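PDB 6GSZ: alpha-L-rhamnosidase from Aspergillus terreus, which probably hydrolyses terminal non-reducing alpha-L-rhamnose residues in alpha-L-rhamnosides. Local coordinates for residues E358-N362 / M745-I751; F332-L336 / G735-W739; P369-A373 / Q463-R467; D689-G693 / Y716-R720. All coordinates share one frame; numbering follows the deposited sequence.

In the fold
From the N terminus, residues 332-336 and 358-362 come first, then 369-373, all in the concanavalin-like region; their partners lie in the six-hairpin glycosidase region. Interaction 3 closes first, when 463-467 returns against 369-373 at the edge of the glucose pocket, to which Arg464 and Glu466 belong. Interaction 4 forms next and stays local, setting the loop after helix 671-687 against helix 712-719. The chain then closes interaction 2 at 735-739 and interaction 1 at 745-751. Interactions 1 and 2 cross, and both enclose interactions 3 and 4, which follow one another in series. Interactions 1, 2 and 3 meet at Glu358, whose OE2 lies 2.9 Å from Asn335 ND2 and 3.1 Å from Gln463 NE2.

Interaction 1 (E358-N362 / M745-I751); sequences EVMEN and MLPNGSI. With NAG (2-acetamido-2-deoxy-beta-D-glucopyranose), chain F.
Glu361 and Ile751 cross at a slant where the end of strand 351-361, in the concanavalin-like region, meets the chain just after a glycosylated type I beta turn, Leu746 to Gly749, of the six-hairpin glycosidase region. With CG anti to its backbone N (chi1 -169°) and the chain extended beyond, Glu361 reaches across to the residues that follow the turn. Its OE2 accepts from Ile751 N at 2.9 Å in a nearly straight bond (168°), although the N-H arrives from well above the carboxylate plane. The other oxygen, OE1, lies 3.6 Å from Ile751 CD1, so the carboxylate rests along the isoleucine side chain. Two waters also donate to OE2: one joins it to Ile751 O, the other links it to Ser750 OG.

Closer to the body of the strand the contact turns apolar. Val359 meets two side chains tip to tip, CG2 touching Ile751 CD1 at 3.6 Å and CG1 facing Met745 CE at 4.0 Å. Met745 presents that methyl by bending at its last torsion (chi3 -74°). A third water donates to both Met360 O and Gly749 O, bridging the two backbones.

Where the turn ends, Asn748 OD1 accepts from Ser750 N at 3.1 Å, forming an Asx turn. The same amide carries the glycan: Asn748 ND2 is bonded covalently to C1 of the N-acetylglucosamine.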
loop_
_atom_site.group_PDB
_atom_site.type_symbol
_atom_site.label_atom_id
_atom_site.label_comp_id
_atom_site.label_asym_id
_atom_site.label_seq_id
_atom_site.Cartn_x
_atom_site.Cartn_y
_atom_site.Cartn_z
ATOM N N GLU A 358 7.256 13.542 14.385
ATOM C CA GLU A 358 6.434 14.106 13.292
ATOM C C GLU A 358 6.344 15.627 13.382
ATOM O O GLU A 358 6.270 16.326 12.356
ATOM C CB GLU A 358 5.034 13.509 13.350
ATOM C CG GLU A 358 5.024 12.063 12.980
ATOM C CD GLU A 358 3.598 11.572 12.783
ATOM O OE1 GLU A 358 2.792 11.638 13.756
ATOM O OE2 GLU A 358 3.288 11.171 11.653
ATOM N N VAL A 359 6.302 16.125 14.617
ATOM C CA VAL A 359 5.997 17.529 14.898
ATOM C C VAL A 359 6.853 18.000 16.065
ATOM O O VAL A 359 7.467 17.204 16.797
ATOM C CB VAL A 359 4.512 17.743 15.232
ATOM C CG1 VAL A 359 3.622 17.367 14.054
ATOM C CG2 VAL A 359 4.102 17.019 16.500
ATOM N N MET A 360 6.858 19.323 16.216
ATOM C CA MET A 360 7.370 19.995 17.364
ATOM C C MET A 360 6.183 20.380 18.259
ATOM O O MET A 360 5.053 20.603 17.778
ATOM C CB MET A 360 8.099 21.280 16.958
ATOM C CG MET A 360 9.195 21.121 15.953
ATOM S SD MET A 360 10.612 20.280 16.681
ATOM C CE MET A 360 11.298 21.551 17.754
ATOM N N GLU A 361 6.444 20.500 19.551
ATOM C CA GLU A 361 5.464 21.020 20.480
ATOM C C GLU A 361 6.198 21.701 21.638
ATOM O O GLU A 361 7.130 21.143 22.201
ATOM C CB GLU A 361 4.583 19.886 21.013
ATOM C CG GLU A 361 3.374 20.389 21.774
ATOM C CD GLU A 361 2.508 19.387 22.522
ATOM O OE1 GLU A 361 3.003 18.259 22.882
ATOM O OE2 GLU A 361 1.288 19.741 22.734
ATOM N N ASN A 362 5.759 22.908 22.004
ATOM C CA ASN A 362 6.370 23.581 23.148
ATOM C C ASN A 362 7.875 23.775 22.904
ATOM O O ASN A 362 8.669 23.789 23.860
ATOM C CB ASN A 362 6.098 22.805 24.451
ATOM C CG ASN A 362 4.628 22.795 24.805
ATOM O OD1 ASN A 362 3.874 23.641 24.325
ATOM N ND2 ASN A 362 4.200 21.844 25.617
ATOM N N MET A 745 -3.463 18.339 15.545
ATOM C CA MET A 745 -2.903 19.567 16.167
ATOM C C MET A 745 -4.029 20.599 16.315
ATOM O O MET A 745 -4.842 20.757 15.386
ATOM C CB MET A 745 -1.792 20.176 15.305
ATOM C CG MET A 745 -1.080 21.387 15.905
ATOM S SD MET A 745 0.420 21.816 14.957
ATOM C CE MET A 745 1.504 20.470 15.475
ATOM N N LEU A 746 -4.064 21.283 17.461
ATOM C CA LEU A 746 -5.040 22.324 17.725
ATOM C C LEU A 746 -4.526 23.644 17.143
ATOM O O LEU A 746 -3.353 23.806 16.831
ATOM C CB LEU A 746 -5.275 22.398 19.238
ATOM C CG LEU A 746 -5.586 21.068 19.921
ATOM C CD1 LEU A 746 -5.797 21.284 21.409
ATOM C CD2 LEU A 746 -6.800 20.379 19.310
ATOM N N PRO A 747 -5.394 24.648 16.881
ATOM C CA PRO A 747 -4.946 25.855 16.181
ATOM C C PRO A 747 -3.776 26.657 16.768
ATOM O O PRO A 747 -3.065 27.323 15.999
ATOM C CB PRO A 747 -6.221 26.722 16.094
ATOM C CG PRO A 747 -7.356 25.703 16.198
ATOM C CD PRO A 747 -6.838 24.620 17.130
ATOM N N ASN A 748 -3.505 26.533 18.069
ATOM C CA ASN A 748 -2.350 27.276 18.668
ATOM C C ASN A 748 -1.068 26.446 18.590
ATOM O O ASN A 748 -0.026 26.889 19.041
ATOM C CB ASN A 748 -2.563 27.655 20.131
ATOM C CG ASN A 748 -2.944 26.466 20.978
ATOM O OD1 ASN A 748 -2.781 25.303 20.577
ATOM N ND2 ASN A 748 -3.461 26.760 22.155
ATOM N N GLY A 749 -1.150 25.222 18.067
ATOM C CA GLY A 749 0.052 24.435 17.853
ATOM C C GLY A 749 0.175 23.275 18.813
ATOM O O GLY A 749 1.088 22.473 18.644
ATOM N N SER A 750 -0.659 23.229 19.855
ATOM C CA SER A 750 -0.648 22.114 20.813
ATOM C C SER A 750 -1.183 20.840 20.159
ATOM O O SER A 750 -2.082 20.910 19.317
ATOM C CB SER A 750 -1.475 22.435 22.024
ATOM O OG SER A 750 -0.822 23.423 22.793
ATOM N N ILE A 751 -0.623 19.689 20.565
ATOM C CA ILE A 751 -1.081 18.401 20.083
ATOM C C ILE A 751 -2.381 18.047 20.808
ATOM O O ILE A 751 -2.567 18.363 21.963
ATOM C CB ILE A 751 0.020 17.320 20.229
ATOM C CG1 ILE A 751 1.272 17.704 19.441
ATOM C CG2 ILE A 751 -0.481 15.932 19.830
ATOM C CD1 ILE A 751 2.450 16.734 19.658
HETATM C C1 NAG F . -3.897 25.684 22.965
HETATM C C2 NAG F . -3.851 26.038 24.410
HETATM C C3 NAG F . -4.807 25.174 25.209
HETATM C C4 NAG F . -6.205 25.150 24.582
HETATM C C5 NAG F . -6.083 24.671 23.138
HETATM C C6 NAG F . -7.363 24.570 22.294
HETATM C C7 NAG F . -1.610 26.935 24.889
HETATM C C8 NAG F . -0.267 26.581 25.453
HETATM N N2 NAG F . -2.478 25.908 24.861
HETATM O O3 NAG F . -4.873 25.795 26.493
HETATM O O4 NAG F . -7.047 24.310 25.387
HETATM O O5 NAG F . -5.252 25.633 22.494
HETATM O O6 NAG F . -8.000 25.838 22.146
HETATM O O7 NAG F . -1.857 28.084 24.520
HETATM O O HOH W 1 3.326 22.699 17.314
HETATM O O HOH W 2 -0.626 18.021 23.960
HETATM O O HOH W 3 0.751 21.972 24.448
#

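Interaction 2 (F332-L336 / G735-W739); sequences FGQNL and GTTTW
The corner of the chain at Gly333 and Gln334, where strand 328-332 gives way to strand 335-337, meets the loop that follows helix 727-732. This is a buried seam between the concanavalin-like and six-hairpin glycosidase regions, and polar groups carry it. Gln334 and Thr736 lie alongside one another, their side chains running opposite ways. The glutamine chain bends at chi2 (65°), which turns its amide toward the threonine, and NE2 donates to Thr736 O at 2.8 Å. NE2 also donates back to Asn335 O, on its own segment, at 2.9 Å. Both acceptors lie close to the amide plane of Gln334, while NE2 stands above the plane of each carbonyl. Two bonds from one nitrogen thus fix the rotation of the amide.

Thr736 answers with its hydroxyl: OG1 accepts from Asn335 N at 2.9 Å, and its methyl CG2 lies 3.7 Å from Gly333 O. Beside this pair, the Asn335 and Thr737 side chains are roughly perpendicular, with Thr737 CG2 3.4 Å from Asn335 O. Their polar ends are engaged chiefly beyond the two segments. Asn335 ND2 donates to Glu358, the residue that ties this seam to interaction 1, and Thr737 OG1 bonds to Phe759 O. Trp448 of helix 437-453 packs against Gln334.

Both bonds across the seam run from donors on 332-336 to acceptors of Thr736, one from side chain to backbone and one from backbone to side chain. A single threonine thus takes both donors, and its OG1 satisfies the buried backbone N-H of Asn335.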
loop_
_atom_site.group_PDB
_atom_site.type_symbol
_atom_site.label_atom_id
_atom_site.label_comp_id
_atom_site.label_asym_id
_atom_site.label_seq_id
_atom_site.Cartn_x
_atom_site.Cartn_y
_atom_site.Cartn_z
ATOM N N PHE A 332 13.366 18.093 7.870
ATOM C CA PHE A 332 13.386 17.598 6.480
ATOM C C PHE A 332 12.288 18.225 5.597
ATOM O O PHE A 332 12.231 17.909 4.403
ATOM C CB PHE A 332 13.317 16.074 6.490
ATOM C CG PHE A 332 14.661 15.547 6.902
ATOM C CD1 PHE A 332 15.701 15.473 5.999
ATOM C CD2 PHE A 332 14.893 15.228 8.225
ATOM C CE1 PHE A 332 16.947 15.037 6.417
ATOM C CE2 PHE A 332 16.143 14.807 8.658
ATOM C CZ PHE A 332 17.158 14.706 7.742
ATOM N N GLY A 333 11.424 19.072 6.170
ATOM C CA GLY A 333 10.407 19.803 5.387
ATOM C C GLY A 333 9.189 18.983 4.987
ATOM O O GLY A 333 8.236 19.517 4.397
ATOM N N GLN A 334 9.196 17.707 5.324
ATOM C CA GLN A 334 8.190 16.730 4.917
ATOM C C GLN A 334 8.147 15.684 6.020
ATOM O O GLN A 334 9.207 15.249 6.454
ATOM C CB GLN A 334 8.563 16.092 3.582
ATOM C CG GLN A 334 7.651 14.934 3.187
ATOM C CD GLN A 334 6.213 15.332 2.920
ATOM O OE1 GLN A 334 5.951 16.282 2.149
ATOM N NE2 GLN A 334 5.275 14.599 3.546
ATOM N N ASN A 335 6.937 15.291 6.417
ATOM C CA ASN A 335 6.730 14.167 7.306
ATOM C C ASN A 335 6.811 12.907 6.441
ATOM O O ASN A 335 5.902 12.641 5.638
ATOM C CB ASN A 335 5.385 14.294 8.018
ATOM C CG ASN A 335 5.160 13.272 9.108
ATOM O OD1 ASN A 335 6.129 12.719 9.646
ATOM N ND2 ASN A 335 3.915 13.062 9.505
ATOM N N LEU A 336 7.919 12.187 6.561
ATOM C CA LEU A 336 8.257 11.077 5.716
ATOM C C LEU A 336 8.435 9.814 6.541
ATOM O O LEU A 336 8.445 9.836 7.771
ATOM C CB LEU A 336 9.476 11.398 4.849
ATOM C CG LEU A 336 10.732 11.884 5.565
ATOM C CD1 LEU A 336 11.516 10.715 6.035
ATOM C CD2 LEU A 336 11.589 12.729 4.634
ATOM N N GLY A 735 0.861 21.037 7.800
ATOM C CA GLY A 735 0.801 19.615 7.537
ATOM C C GLY A 735 1.320 19.258 6.158
ATOM O O GLY A 735 1.064 19.996 5.194
ATOM N N THR A 736 2.041 18.134 6.071
ATOM C CA THR A 736 2.586 17.624 4.825
ATOM C C THR A 736 2.120 16.177 4.557
ATOM O O THR A 736 2.584 15.534 3.610
ATOM C CB THR A 736 4.116 17.737 4.808
ATOM O OG1 THR A 736 4.685 17.059 5.926
ATOM C CG2 THR A 736 4.579 19.177 4.798
ATOM N N THR A 737 1.165 15.740 5.374
ATOM C CA THR A 737 0.530 14.435 5.359
ATOM C C THR A 737 -0.886 14.677 5.867
ATOM O O THR A 737 -1.132 15.709 6.464
ATOM C CB THR A 737 1.261 13.429 6.254
ATOM O OG1 THR A 737 1.548 14.009 7.520
ATOM C CG2 THR A 737 2.521 12.905 5.612
ATOM N N THR A 738 -1.782 13.715 5.659
ATOM C CA THR A 738 -3.090 13.779 6.303
ATOM C C THR A 738 -2.961 13.204 7.710
ATOM O O THR A 738 -2.191 12.286 7.972
ATOM C CB THR A 738 -4.161 13.085 5.447
ATOM O OG1 THR A 738 -3.805 11.744 5.081
ATOM C CG2 THR A 738 -4.455 13.868 4.186
ATOM N N TRP A 739 -3.775 13.742 8.630
ATOM C CA TRP A 739 -3.667 13.397 10.064
ATOM C C TRP A 739 -4.795 12.440 10.452
ATOM O O TRP A 739 -5.863 12.412 9.848
ATOM C CB TRP A 739 -3.728 14.652 10.940
ATOM C CG TRP A 739 -2.751 15.720 10.571
ATOM C CD1 TRP A 739 -1.593 15.625 9.855
ATOM C CD2 TRP A 739 -2.829 17.080 11.024
ATOM N NE1 TRP A 739 -0.956 16.843 9.815
ATOM C CE2 TRP A 739 -1.704 17.759 10.511
ATOM C CE3 TRP A 739 -3.784 17.785 11.759
ATOM C CZ2 TRP A 739 -1.467 19.114 10.769
ATOM C CZ3 TRP A 739 -3.566 19.124 12.008
ATOM C CH2 TRP A 739 -2.420 19.775 11.524
#

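Interaction 3 (P369-A373 / Q463-R467); sequences PLRQA and QRDER. With BGC (beta-D-glucopyranose), chain B.
Two arginines lie one over the other here: the CD of Arg464 sits 3.5 Å above one face of the Arg371 guanidinium, toward its rim, with the guanidinium planes 32° apart. Arg371 NH2 and Arg464 NE come within 3.3 Å, both donors; Glu466 OE1 joins the pair, while Asp465 holds Arg371 alone. Arg371 approaches Asp465 side-on, its NE donating to the syn lone pair of OD1 at 2.8 Å while NH2 reaches the same oxygen from above the carboxylate plane. NH2 also donates to Glu466 OE1 at 3.0 Å, from well above that carboxylate. Arg464 NE bonds to OE1 as well, also at 3.0 Å, on its anti side, slightly out of plane and across from NH2. A water donating to OE1 and accepting from Arg371 NH1 closes a further link.

Asp465 turns its CG into the position between its backbone N and carbonyl carbon (chi1 57°). From there its second oxygen, OD2, accepts a weak bond from Gln372 N. Leu370 CD2 packs on Gln463 CG at 3.7 Å, and the Ala373 methyl lies against the Arg464-Asp465 peptide.

The bound glucose borders this network: Arg464 NH2 lies 3.1 Å from its O1, near the guanidinium plane. Glu466 OE2 accepts from Trp470, and Arg464 NH1 forms a salt bridge with Glu740, both residues of the same pocket. The shared Glu466 carboxylate, with Asp465 on Arg371, probably offsets the close approach of the two cations, linking a loop of the concanavalin-like region through Arg371 to pocket residues Arg464 and Glu466.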
loop_
_atom_site.group_PDB
_atom_site.type_symbol
_atom_site.label_atom_id
_atom_site.label_comp_id
_atom_site.label_asym_id
_atom_site.label_seq_id
_atom_site.Cartn_x
_atom_site.Cartn_y
_atom_site.Cartn_z
ATOM N N PRO A 369 3.267 11.583 21.570
ATOM C CA PRO A 369 2.275 10.775 20.849
ATOM C C PRO A 369 2.777 9.470 20.209
ATOM O O PRO A 369 2.008 8.694 19.689
ATOM C CB PRO A 369 1.757 11.727 19.779
ATOM C CG PRO A 369 2.799 12.781 19.597
ATOM C CD PRO A 369 3.574 12.858 20.894
ATOM N N LEU A 370 4.073 9.207 20.325
ATOM C CA LEU A 370 4.676 7.944 19.876
ATOM C C LEU A 370 4.354 6.823 20.857
ATOM O O LEU A 370 4.534 5.654 20.521
ATOM C CB LEU A 370 6.187 8.100 19.708
ATOM C CG LEU A 370 6.634 9.119 18.662
ATOM C CD1 LEU A 370 8.153 9.190 18.622
ATOM C CD2 LEU A 370 6.061 8.822 17.285
ATOM N N ARG A 371 3.922 7.189 22.072
ATOM C CA ARG A 371 3.578 6.181 23.093
ATOM C C ARG A 371 4.815 5.309 23.360
ATOM O O ARG A 371 5.867 5.869 23.583
ATOM C CB ARG A 371 2.324 5.391 22.704
ATOM C CG ARG A 371 1.078 6.248 22.472
ATOM C CD ARG A 371 -0.191 5.436 22.328
ATOM N NE ARG A 371 -0.107 4.463 21.257
ATOM C CZ ARG A 371 -1.091 4.138 20.435
ATOM N NH1 ARG A 371 -2.282 4.741 20.537
ATOM N NH2 ARG A 371 -0.869 3.213 19.522
ATOM N N GLN A 372 4.663 3.976 23.344
ATOM C CA GLN A 372 5.797 3.060 23.679
ATOM C C GLN A 372 6.552 2.692 22.386
ATOM O O GLN A 372 6.710 1.494 22.087
ATOM C CB GLN A 372 5.288 1.825 24.424
ATOM C CG GLN A 372 4.764 2.161 25.812
ATOM C CD GLN A 372 4.545 0.939 26.667
ATOM O OE1 GLN A 372 3.433 0.680 27.107
ATOM N NE2 GLN A 372 5.610 0.184 26.884
ATOM N N ALA A 373 6.990 3.707 21.637
ATOM C CA ALA A 373 7.885 3.583 20.485
ATOM C C ALA A 373 8.951 4.674 20.615
ATOM O O ALA A 373 8.629 5.859 20.428
ATOM C CB ALA A 373 7.100 3.747 19.202
ATOM N N GLN A 463 4.487 5.612 12.657
ATOM C CA GLN A 463 5.401 6.276 13.626
ATOM C C GLN A 463 5.307 5.710 15.039
ATOM O O GLN A 463 6.370 5.508 15.644
ATOM C CB GLN A 463 5.180 7.793 13.569
ATOM C CG GLN A 463 3.972 8.347 14.315
ATOM C CD GLN A 463 2.635 7.911 13.770
ATOM O OE1 GLN A 463 2.184 6.799 14.026
ATOM N NE2 GLN A 463 1.965 8.780 13.020
ATOM N N ARG A 464 4.124 5.492 15.576
ATOM C CA ARG A 464 3.946 5.085 16.949
ATOM C C ARG A 464 4.035 3.557 17.063
ATOM O O ARG A 464 4.441 2.859 16.144
ATOM C CB ARG A 464 2.650 5.663 17.534
ATOM C CG ARG A 464 1.360 5.078 16.968
ATOM C CD ARG A 464 0.159 5.847 17.475
ATOM N NE ARG A 464 -1.089 5.323 16.961
ATOM C CZ ARG A 464 -2.157 6.054 16.643
ATOM N NH1 ARG A 464 -2.174 7.337 16.962
ATOM N NH2 ARG A 464 -3.175 5.471 16.003
ATOM N N ASP A 465 3.692 3.071 18.258
ATOM C CA ASP A 465 3.712 1.650 18.602
ATOM C C ASP A 465 2.467 0.946 18.081
ATOM O O ASP A 465 1.725 0.391 18.817
ATOM C CB ASP A 465 3.880 1.468 20.108
ATOM C CG ASP A 465 2.831 2.160 20.961
ATOM O OD1 ASP A 465 2.034 2.956 20.395
ATOM O OD2 ASP A 465 2.800 1.911 22.152
ATOM N N GLU A 466 2.273 1.038 16.779
ATOM C CA GLU A 466 1.093 0.437 16.123
ATOM C C GLU A 466 1.555 -0.058 14.754
ATOM O O GLU A 466 2.180 -1.069 14.673
ATOM C CB GLU A 466 -0.076 1.436 16.164
ATOM C CG GLU A 466 -1.430 0.822 15.849
ATOM C CD GLU A 466 -2.612 1.576 16.418
ATOM O OE1 GLU A 466 -2.407 2.663 16.968
ATOM O OE2 GLU A 466 -3.729 1.066 16.320
ATOM N N ARG A 467 1.179 0.635 13.667
ATOM C CA ARG A 467 1.641 0.275 12.304
ATOM C C ARG A 467 1.073 -1.097 11.956
ATOM O O ARG A 467 1.777 -1.961 11.464
ATOM C CB ARG A 467 3.167 0.388 12.144
ATOM C CG ARG A 467 3.859 1.474 12.959
ATOM C CD ARG A 467 5.338 1.495 12.719
ATOM N NE ARG A 467 6.008 2.293 13.710
ATOM C CZ ARG A 467 7.314 2.520 13.691
ATOM N NH1 ARG A 467 8.047 2.059 12.703
ATOM N NH2 ARG A 467 7.902 3.216 14.659
HETATM C C2 BGC B . -6.938 2.889 13.194
HETATM C C3 BGC B . -8.406 2.657 13.418
HETATM C C4 BGC B . -8.807 1.914 14.672
HETATM C C5 BGC B . -8.090 2.583 15.742
HETATM C C6 BGC B . -8.529 1.876 17.009
HETATM C C1 BGC B . -6.304 3.428 14.465
HETATM O O1 BGC B . -4.958 3.762 14.188
HETATM O O2 BGC B . -6.738 4.016 12.375
HETATM O O3 BGC B . -8.815 1.827 12.468
HETATM O O4 BGC B . -10.221 1.818 14.963
HETATM O O5 BGC B . -6.633 2.625 15.599
HETATM O O6 BGC B . -7.750 2.386 18.096
HETATM O O HOH W 4 -0.718 8.221 19.625
HETATM O O HOH W 5 -4.257 3.399 18.877
#

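Interaction 4 (D689-G693 / Y716-R720); sequences DYKVG and YSMLR
Ser717 puts its CB over one face of the Tyr690 ring, a CH-pi contact 3.6 Å from the ring centroid and 21° off the ring normal. The tyrosine belongs to the loop just beyond helix 671-687, which ends in a Schellman motif with Asp689 as its C-prime residue; the serine lies on helix 712-719. Next along that helix, Met718 lies against the loop backbone. Its CA makes a CA-H...O contact with Tyr690 O at 3.3 Å, and its chain, bent at the last torsion (chi3 76°), carries CE toward Val692, whose CA it approaches to 3.6 Å in one of that residue's two modelled conformers. Waters bridge the contact at two places. One lies between Tyr690 OH and Ser717 OG; the other donates to Tyr690 O and to Met718 O, at 2.9 Å from each.

Further out, the loop and the helix are positioned by several neighbours. Ile685 of helix 671-687 touches both Tyr690 and Met718. The backbone of Val692 is hydrogen-bonded to that of Pro725. Gln656 holds the loop with both ends of its amide: NE2 donates to Lys691 O, and OE1 accepts from Gly693 N.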
loop_
_atom_site.group_PDB
_atom_site.type_symbol
_atom_site.label_atom_id
_atom_site.label_comp_id
_atom_site.label_asym_id
_atom_site.label_seq_id
_atom_site.Cartn_x
_atom_site.Cartn_y
_atom_site.Cartn_z
ATOM N N ASP A 689 -21.141 25.897 8.875
ATOM C CA ASP A 689 -20.117 26.713 8.200
ATOM C C ASP A 689 -19.213 25.836 7.324
ATOM O O ASP A 689 -18.022 26.104 7.167
ATOM C CB ASP A 689 -19.326 27.543 9.213
ATOM C CG ASP A 689 -20.105 28.671 9.860
ATOM O OD1 ASP A 689 -20.992 29.242 9.188
ATOM O OD2 ASP A 689 -19.817 28.953 11.028
ATOM N N TYR A 690 -19.814 24.799 6.724
ATOM C CA TYR A 690 -19.166 23.902 5.757
ATOM C C TYR A 690 -18.011 23.092 6.371
ATOM O O TYR A 690 -17.235 22.488 5.633
ATOM C CB TYR A 690 -18.689 24.644 4.504
ATOM C CG TYR A 690 -19.843 25.219 3.711
ATOM C CD1 TYR A 690 -20.552 24.446 2.802
ATOM C CD2 TYR A 690 -20.265 26.533 3.900
ATOM C CE1 TYR A 690 -21.615 24.959 2.071
ATOM C CE2 TYR A 690 -21.334 27.055 3.177
ATOM C CZ TYR A 690 -21.999 26.268 2.251
ATOM O OH TYR A 690 -23.035 26.751 1.489
ATOM N N LYS A 691 -17.944 23.027 7.689
ATOM C CA LYS A 691 -16.944 22.203 8.370
ATOM C C LYS A 691 -17.377 20.742 8.302
ATOM O O LYS A 691 -18.566 20.390 8.369
ATOM C CB LYS A 691 -16.787 22.636 9.824
ATOM C CG LYS A 691 -16.240 24.042 9.973
ATOM C CD LYS A 691 -16.282 24.583 11.379
ATOM C CE LYS A 691 -15.566 25.913 11.473
ATOM N NZ LYS A 691 -16.502 27.014 11.790
ATOM N N VAL A 692 -16.390 19.871 8.143
ATOM C CA VAL A 692 -16.635 18.429 8.013
ATOM C C VAL A 692 -17.203 17.912 9.325
ATOM O O VAL A 692 -16.754 18.317 10.416
ATOM C CB VAL A 692 -15.359 17.646 7.664
ATOM C CG1 VAL A 692 -14.642 18.225 6.473
ATOM C CG2 VAL A 692 -14.420 17.539 8.850
ATOM N N GLY A 693 -18.151 16.987 9.230
ATOM C CA GLY A 693 -18.837 16.445 10.365
ATOM C C GLY A 693 -18.822 14.925 10.443
ATOM O O GLY A 693 -19.449 14.362 11.306
ATOM N N TYR A 716 -17.489 21.558 -2.708
ATOM C CA TYR A 716 -16.394 22.490 -2.975
ATOM C C TYR A 716 -16.248 23.470 -1.795
ATOM O O TYR A 716 -15.115 23.858 -1.428
ATOM C CB TYR A 716 -16.604 23.240 -4.295
ATOM C CG TYR A 716 -16.008 22.606 -5.529
ATOM C CD1 TYR A 716 -14.635 22.449 -5.703
ATOM C CD2 TYR A 716 -16.816 22.212 -6.571
ATOM C CE1 TYR A 716 -14.107 21.906 -6.868
ATOM C CE2 TYR A 716 -16.300 21.690 -7.755
ATOM C CZ TYR A 716 -14.941 21.552 -7.923
ATOM O OH TYR A 716 -14.422 21.056 -9.090
ATOM N N SER A 717 -17.381 23.931 -1.250
ATOM C CA SER A 717 -17.322 24.886 -0.133
ATOM C C SER A 717 -16.706 24.212 1.098
ATOM O O SER A 717 -15.939 24.850 1.802
ATOM C CB SER A 717 -18.664 25.484 0.157
ATOM O OG SER A 717 -19.094 26.280 -0.938
ATOM N N MET A 718 -17.049 22.929 1.342
ATOM C CA MET A 718 -16.386 22.178 2.418
ATOM C C MET A 718 -14.886 22.049 2.139
ATOM O O MET A 718 -14.050 22.253 3.045
ATOM C CB MET A 718 -16.974 20.770 2.545
ATOM C CG MET A 718 -18.449 20.754 2.853
ATOM S SD MET A 718 -19.046 19.108 3.297
ATOM C CE MET A 718 -18.401 19.003 4.946
ATOM N N LEU A 719 -14.529 21.702 0.912
ATOM C CA LEU A 719 -13.128 21.442 0.551
ATOM C C LEU A 719 -12.265 22.693 0.691
ATOM O O LEU A 719 -11.093 22.578 1.059
ATOM C CB LEU A 719 -13.072 20.884 -0.870
ATOM C CG LEU A 719 -11.694 20.487 -1.385
ATOM C CD1 LEU A 719 -11.108 19.363 -0.535
ATOM C CD2 LEU A 719 -11.756 20.075 -2.836
ATOM N N ARG A 720 -12.860 23.877 0.520
ATOM C CA ARG A 720 -12.116 25.134 0.600
ATOM C C ARG A 720 -12.018 25.665 2.037
ATOM O O ARG A 720 -11.266 26.635 2.247
ATOM C CB ARG A 720 -12.767 26.177 -0.313
ATOM C CG ARG A 720 -12.666 25.829 -1.784
ATOM C CD ARG A 720 -13.416 26.810 -2.652
ATOM N NE ARG A 720 -12.976 28.179 -2.425
ATOM C CZ ARG A 720 -13.549 29.240 -2.969
ATOM N NH1 ARG A 720 -14.774 29.144 -3.461
ATOM N NH2 ARG A 720 -12.878 30.377 -3.039
HETATM O O HOH W 6 -14.699 21.182 5.609
HETATM O O HOH W 7 -21.982 26.103 -1.424
#